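Local structure of phosphocarrier protein HPr (Mycoplasma capricolum, 1PCH) at residues 2-7 with 59-64; 32-37 with 50-55. The protein carries phosphoryl groups on a histidine as the general, non-sugar-specific component of the phosphoenolpyruvate-dependent sugar phosphotransferase system. All blocks are in the same frame, centred on the assembly; numbering follows the deposited sequence.

Contact 1 (2-7 with 59-64); sequences KFSAII and EITIQA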
loop_
_atom_site.group_PDB
_atom_site.type_symbol
_atom_site.label_atom_id
_atom_site.label_comp_id
_atom_site.label_asym_id
_atom_site.label_seq_id
_atom_site.Cartn_x
_atom_site.Cartn_y
_atom_site.Cartn_z
ATOM N N LYS A 2 -9.525 4.161 5.376
ATOM C CA LYS A 2 -8.587 4.604 4.354
ATOM C C LYS A 2 -7.612 5.648 4.792
ATOM O O LYS A 2 -7.752 6.402 5.761
ATOM C CB LYS A 2 -9.399 5.099 3.155
ATOM C CG LYS A 2 -9.819 6.528 3.202
ATOM C CD LYS A 2 -10.990 6.795 2.236
ATOM C CE LYS A 2 -10.571 6.749 0.790
ATOM N NZ LYS A 2 -11.723 6.905 -0.153
ATOM N N PHE A 3 -6.552 5.771 3.963
ATOM C CA PHE A 3 -5.547 6.772 4.199
ATOM C C PHE A 3 -4.827 7.064 2.888
ATOM O O PHE A 3 -4.808 6.254 1.981
ATOM C CB PHE A 3 -4.587 6.457 5.314
ATOM C CG PHE A 3 -3.474 5.489 4.990
ATOM C CD1 PHE A 3 -2.290 5.938 4.465
ATOM C CD2 PHE A 3 -3.655 4.129 5.227
ATOM C CE1 PHE A 3 -1.258 5.055 4.163
ATOM C CE2 PHE A 3 -2.628 3.245 4.937
ATOM C CZ PHE A 3 -1.449 3.709 4.406
ATOM N N SER A 4 -4.316 8.292 2.815
ATOM C CA SER A 4 -3.609 8.667 1.597
ATOM C C SER A 4 -2.251 9.120 2.013
ATOM O O SER A 4 -2.022 9.549 3.161
ATOM C CB SER A 4 -4.366 9.757 0.851
ATOM O OG SER A 4 -5.656 9.378 0.506
ATOM N N ALA A 5 -1.268 8.977 1.130
ATOM C CA ALA A 5 0.075 9.430 1.526
ATOM C C ALA A 5 0.849 9.702 0.240
ATOM O O ALA A 5 0.495 9.183 -0.825
ATOM C CB ALA A 5 0.787 8.469 2.406
ATOM N N ILE A 6 1.923 10.417 0.346
ATOM C CA ILE A 6 2.721 10.627 -0.896
ATOM C C ILE A 6 3.918 9.677 -0.781
ATOM O O ILE A 6 4.540 9.634 0.258
ATOM C CB ILE A 6 3.241 12.071 -0.916
ATOM C CG1 ILE A 6 2.113 13.113 -1.028
ATOM C CG2 ILE A 6 4.304 12.274 -1.966
ATOM C CD1 ILE A 6 1.133 12.844 -2.114
ATOM N N ILE A 7 4.209 8.970 -1.830
ATOM C CA ILE A 7 5.351 8.073 -1.885
ATOM C C ILE A 7 6.635 8.907 -1.963
ATOM O O ILE A 7 6.803 9.658 -2.886
ATOM C CB ILE A 7 5.291 7.201 -3.167
ATOM C CG1 ILE A 7 4.059 6.335 -3.234
ATOM C CG2 ILE A 7 6.611 6.467 -3.300
ATOM C CD1 ILE A 7 3.969 5.344 -2.056
ATOM N N GLU A 59 0.642 10.313 -5.132
ATOM C CA GLU A 59 -0.226 10.264 -3.982
ATOM C C GLU A 59 -1.090 8.975 -4.156
ATOM O O GLU A 59 -1.764 8.775 -5.136
ATOM C CB GLU A 59 -1.200 11.439 -3.905
ATOM C CG GLU A 59 -1.983 11.414 -2.580
ATOM C CD GLU A 59 -2.930 12.611 -2.480
ATOM O OE1 GLU A 59 -3.956 12.590 -3.175
ATOM O OE2 GLU A 59 -2.623 13.543 -1.694
ATOM N N ILE A 60 -0.943 8.147 -3.125
ATOM C CA ILE A 60 -1.690 6.899 -3.147
ATOM C C ILE A 60 -2.731 6.948 -2.029
ATOM O O ILE A 60 -2.596 7.672 -1.056
ATOM C CB ILE A 60 -0.759 5.720 -2.934
ATOM C CG1 ILE A 60 -0.008 5.759 -1.580
ATOM C CG2 ILE A 60 0.216 5.602 -4.093
ATOM C CD1 ILE A 60 0.041 4.437 -0.870
ATOM N N THR A 61 -3.728 6.096 -2.230
ATOM C CA THR A 61 -4.779 5.940 -1.258
ATOM C C THR A 61 -4.936 4.431 -1.005
ATOM O O THR A 61 -4.868 3.682 -1.961
ATOM C CB THR A 61 -6.121 6.489 -1.794
ATOM O OG1 THR A 61 -5.938 7.917 -1.965
ATOM C CG2 THR A 61 -7.158 6.341 -0.686
ATOM N N ILE A 62 -4.967 4.088 0.258
ATOM C CA ILE A 62 -5.185 2.711 0.644
ATOM C C ILE A 62 -6.581 2.631 1.310
ATOM O O ILE A 62 -6.903 3.442 2.191
ATOM C CB ILE A 62 -4.139 2.170 1.610
ATOM C CG1 ILE A 62 -2.722 2.271 1.121
ATOM C CG2 ILE A 62 -4.487 0.743 2.022
ATOM C CD1 ILE A 62 -2.397 1.382 -0.037
ATOM N N GLN A 63 -7.382 1.738 0.797
ATOM C CA GLN A 63 -8.740 1.540 1.245
ATOM C C GLN A 63 -8.870 0.083 1.765
ATOM O O GLN A 63 -8.508 -0.805 1.021
ATOM C CB GLN A 63 -9.761 1.714 0.120
ATOM C CG GLN A 63 -11.216 1.638 0.571
ATOM C CD GLN A 63 -11.955 2.952 0.260
ATOM O OE1 GLN A 63 -12.167 3.756 1.159
ATOM N NE2 GLN A 63 -12.300 3.161 -1.001
ATOM N N ALA A 64 -9.323 -0.036 2.984
ATOM C CA ALA A 64 -9.505 -1.401 3.551
ATOM C C ALA A 64 -11.012 -1.541 3.840
ATOM O O ALA A 64 -11.612 -0.627 4.407
ATOM C CB ALA A 64 -8.688 -1.551 4.789
#
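Strand 2-6, with F3 paired to I62 and A5 to I60, runs antiparallel to strand 59-64, the axes 4.6 Å apart and their directions at 162°. These two are hydrogen-bonded pairs, and each makes two backbone bonds. In the first pair, I62 N gives the shortest of the four, 2.8 Å to F3 O. K2-Q63, S4-T61 and I6-E59 are the non-hydrogen-bonded pairs. Here the chains come closer, and S4 CA lies only 3.0 Å from I60 O in a CA-H...O contact.

The side chains of K2, S4, I6, E59, T61 and Q63 share one face. At its middle, S4 OG and T61 OG1 are hydrogen-bonded at 2.9 Å, and either could be the donor. The bend at chi3 of K2 (-71°) brings CE to the amide oxygen of Q63, 3.4 Å from Q63 OE1; K2 CD lies against the same oxygen. At the other end, I6 presses its CD1 methyl on the base of E59, 3.3 Å from E59 CB, which is tight for two carbons.

F3, A5, I60 and I62 face the other way. With chi1 at 79°, F3 CG sits between the backbone N and carbonyl carbon, and the ring lies alongside I62, both side chains pointing the same way. I62 CB makes an off-centre CH-pi contact, 4.3 Å from the centroid of the F3 ring. I7, just past the strand, crosses I60 at about a right angle, with I7 CG1 4.0 Å from I60 CG2. Helix 69-82 lies over this face, touching F3 through I73 and K77, and I60 and I62 through M80. A mostly polar, largely exposed face and a helix-covered apolar face are the mark of the open-faced beta-sandwich of HPr.

Contact 2 (32-37 with 50-55); sequences ITIIAN and MAMAIK
M52, which packs on I34, lies in the turn closed by the backbone bond from A53 N to M50 O, 2.9 Å. A53 then leaves helical geometry with positive phi, and the chain turns so that I54 also faces the strand. The contact itself is apolar. M52 and I34 run antiparallel alongside one another, with M52 SD 3.7 Å from I34 CG2. A bend at chi3 of M52 (78°) places CE over the strand backbone, 3.5 Å from I34 O. The same methyl lies near A36, 4.1 Å from A36 CB.

I54 reaches I34 tip to tip, and I54 CD1 stands 3.8 Å from I34 CD1. Further back along the side chain, I54 CG1 packs on A36 CB at 3.9 Å. The A36 methyl thus touches both M52 and I54. L13 lies on I34 and I54, while I60 of strand 59-65 touches A36 and I54. All four side chains that carry the contact are buried. They join the short helix 46-52 and the loop after it to the sheet, as part of the hydrophobic core of the HPr open-faced beta-sandwich.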
loop_
_atom_site.group_PDB
_atom_site.type_symbol
_atom_site.label_atom_id
_atom_site.label_comp_id
_atom_site.label_asym_id
_atom_site.label_seq_id
_atom_site.Cartn_x
_atom_site.Cartn_y
_atom_site.Cartn_z
ATOM N N ILE A 32 -8.140 -5.044 0.608
ATOM C CA ILE A 32 -7.232 -3.932 0.700
ATOM C C ILE A 32 -6.735 -3.525 -0.681
ATOM O O ILE A 32 -6.029 -4.183 -1.401
ATOM C CB ILE A 32 -6.073 -4.196 1.648
ATOM C CG1 ILE A 32 -6.530 -4.657 3.037
ATOM C CG2 ILE A 32 -5.205 -2.954 1.759
ATOM C CD1 ILE A 32 -5.394 -5.293 3.837
ATOM N N THR A 33 -7.276 -2.339 -1.064
ATOM C CA THR A 33 -6.975 -1.809 -2.376
ATOM C C THR A 33 -6.051 -0.606 -2.279
ATOM O O THR A 33 -6.051 0.175 -1.331
ATOM C CB THR A 33 -8.299 -1.440 -3.075
ATOM O OG1 THR A 33 -9.098 -2.628 -3.075
ATOM C CG2 THR A 33 -8.061 -1.029 -4.517
ATOM N N ILE A 34 -5.227 -0.495 -3.278
ATOM C CA ILE A 34 -4.286 0.632 -3.407
ATOM C C ILE A 34 -4.698 1.350 -4.705
ATOM O O ILE A 34 -5.020 0.703 -5.696
ATOM C CB ILE A 34 -2.861 0.230 -3.421
ATOM C CG1 ILE A 34 -1.869 1.415 -3.607
ATOM C CG2 ILE A 34 -2.574 -0.847 -4.456
ATOM C CD1 ILE A 34 -0.440 0.983 -3.281
ATOM N N ILE A 35 -4.849 2.654 -4.580
ATOM C CA ILE A 35 -5.286 3.514 -5.670
ATOM C C ILE A 35 -4.175 4.550 -5.926
ATOM O O ILE A 35 -3.613 5.081 -4.963
ATOM C CB ILE A 35 -6.558 4.309 -5.227
ATOM C CG1 ILE A 35 -7.724 3.398 -4.881
ATOM C CG2 ILE A 35 -6.917 5.350 -6.237
ATOM C CD1 ILE A 35 -8.770 4.011 -3.988
ATOM N N ALA A 36 -3.866 4.726 -7.175
ATOM C CA ALA A 36 -2.877 5.618 -7.702
ATOM C C ALA A 36 -3.251 6.038 -9.146
ATOM O O ALA A 36 -3.456 5.223 -10.024
ATOM C CB ALA A 36 -1.495 5.065 -7.652
ATOM N N ASN A 37 -3.335 7.364 -9.337
ATOM C CA ASN A 37 -3.673 7.873 -10.674
ATOM C C ASN A 37 -5.006 7.252 -11.066
ATOM O O ASN A 37 -5.962 7.309 -10.283
ATOM C CB ASN A 37 -2.580 7.611 -11.681
ATOM C CG ASN A 37 -1.174 7.817 -11.179
ATOM O OD1 ASN A 37 -0.312 6.916 -11.230
ATOM N ND2 ASN A 37 -0.878 9.001 -10.671
ATOM N N MET A 50 3.193 -4.027 -8.298
ATOM C CA MET A 50 4.298 -3.670 -9.164
ATOM C C MET A 50 3.833 -3.145 -10.526
ATOM O O MET A 50 4.473 -2.250 -11.077
ATOM C CB MET A 50 5.213 -4.871 -9.311
ATOM C CG MET A 50 5.827 -5.276 -7.966
ATOM S SD MET A 50 7.050 -4.156 -7.385
ATOM C CE MET A 50 8.552 -4.842 -8.060
ATOM N N ALA A 51 2.790 -3.714 -11.074
ATOM C CA ALA A 51 2.227 -3.377 -12.373
ATOM C C ALA A 51 1.704 -1.944 -12.386
ATOM O O ALA A 51 1.520 -1.359 -13.435
ATOM C CB ALA A 51 1.137 -4.340 -12.772
ATOM N N MET A 52 1.396 -1.458 -11.188
ATOM C CA MET A 52 0.915 -0.086 -11.026
ATOM C C MET A 52 2.048 0.903 -11.275
ATOM O O MET A 52 1.777 2.038 -11.628
ATOM C CB MET A 52 0.325 0.094 -9.620
ATOM C CG MET A 52 -1.018 -0.621 -9.536
ATOM S SD MET A 52 -1.867 -0.448 -8.042
ATOM C CE MET A 52 -2.597 1.189 -8.154
ATOM N N ALA A 53 3.266 0.422 -11.077
ATOM C CA ALA A 53 4.479 1.169 -11.319
ATOM C C ALA A 53 4.390 2.540 -10.654
ATOM O O ALA A 53 4.450 3.571 -11.298
ATOM C CB ALA A 53 4.578 1.396 -12.851
ATOM N N ILE A 54 4.157 2.499 -9.339
ATOM C CA ILE A 54 3.949 3.781 -8.637
ATOM C C ILE A 54 5.245 4.456 -8.419
ATOM O O ILE A 54 6.194 3.840 -7.966
ATOM C CB ILE A 54 3.218 3.483 -7.310
ATOM C CG1 ILE A 54 1.789 3.046 -7.564
ATOM C CG2 ILE A 54 3.361 4.633 -6.340
ATOM C CD1 ILE A 54 1.170 2.172 -6.532
ATOM N N LYS A 55 5.364 5.721 -8.920
ATOM C CA LYS A 55 6.714 6.330 -8.755
ATOM C C LYS A 55 6.658 7.436 -7.691
ATOM O O LYS A 55 5.588 7.867 -7.255
ATOM C CB LYS A 55 7.148 6.880 -10.098
ATOM C CG LYS A 55 7.268 5.899 -11.224
ATOM C CD LYS A 55 8.646 5.353 -11.441
ATOM C CE LYS A 55 8.687 4.439 -12.693
ATOM N NZ LYS A 55 9.673 4.935 -13.682
#

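Overall arrangement
From the N terminus, strand 2-6 comes first, and contact 1 closes when the chain returns much later as strand 59-65. Helix 15-25, strands 31-36 and 39-42 and helix 46-52 all lie within this long loop. Contact 2 is nested there and closes a shorter loop, which holds strand 39-42 and the first turn of helix 46-52. The two meet in the sheet, where strand 59-65 lies between strands 2-6 and 31-36. T61 O and I35 N form a probable hydrogen bond, 2.8 Å long, between them. In the core, I54 of contact 2 touches I7 of contact 1. The loop from I7 leads to active-site H14, whose side chain is about 7 Å from that of I7.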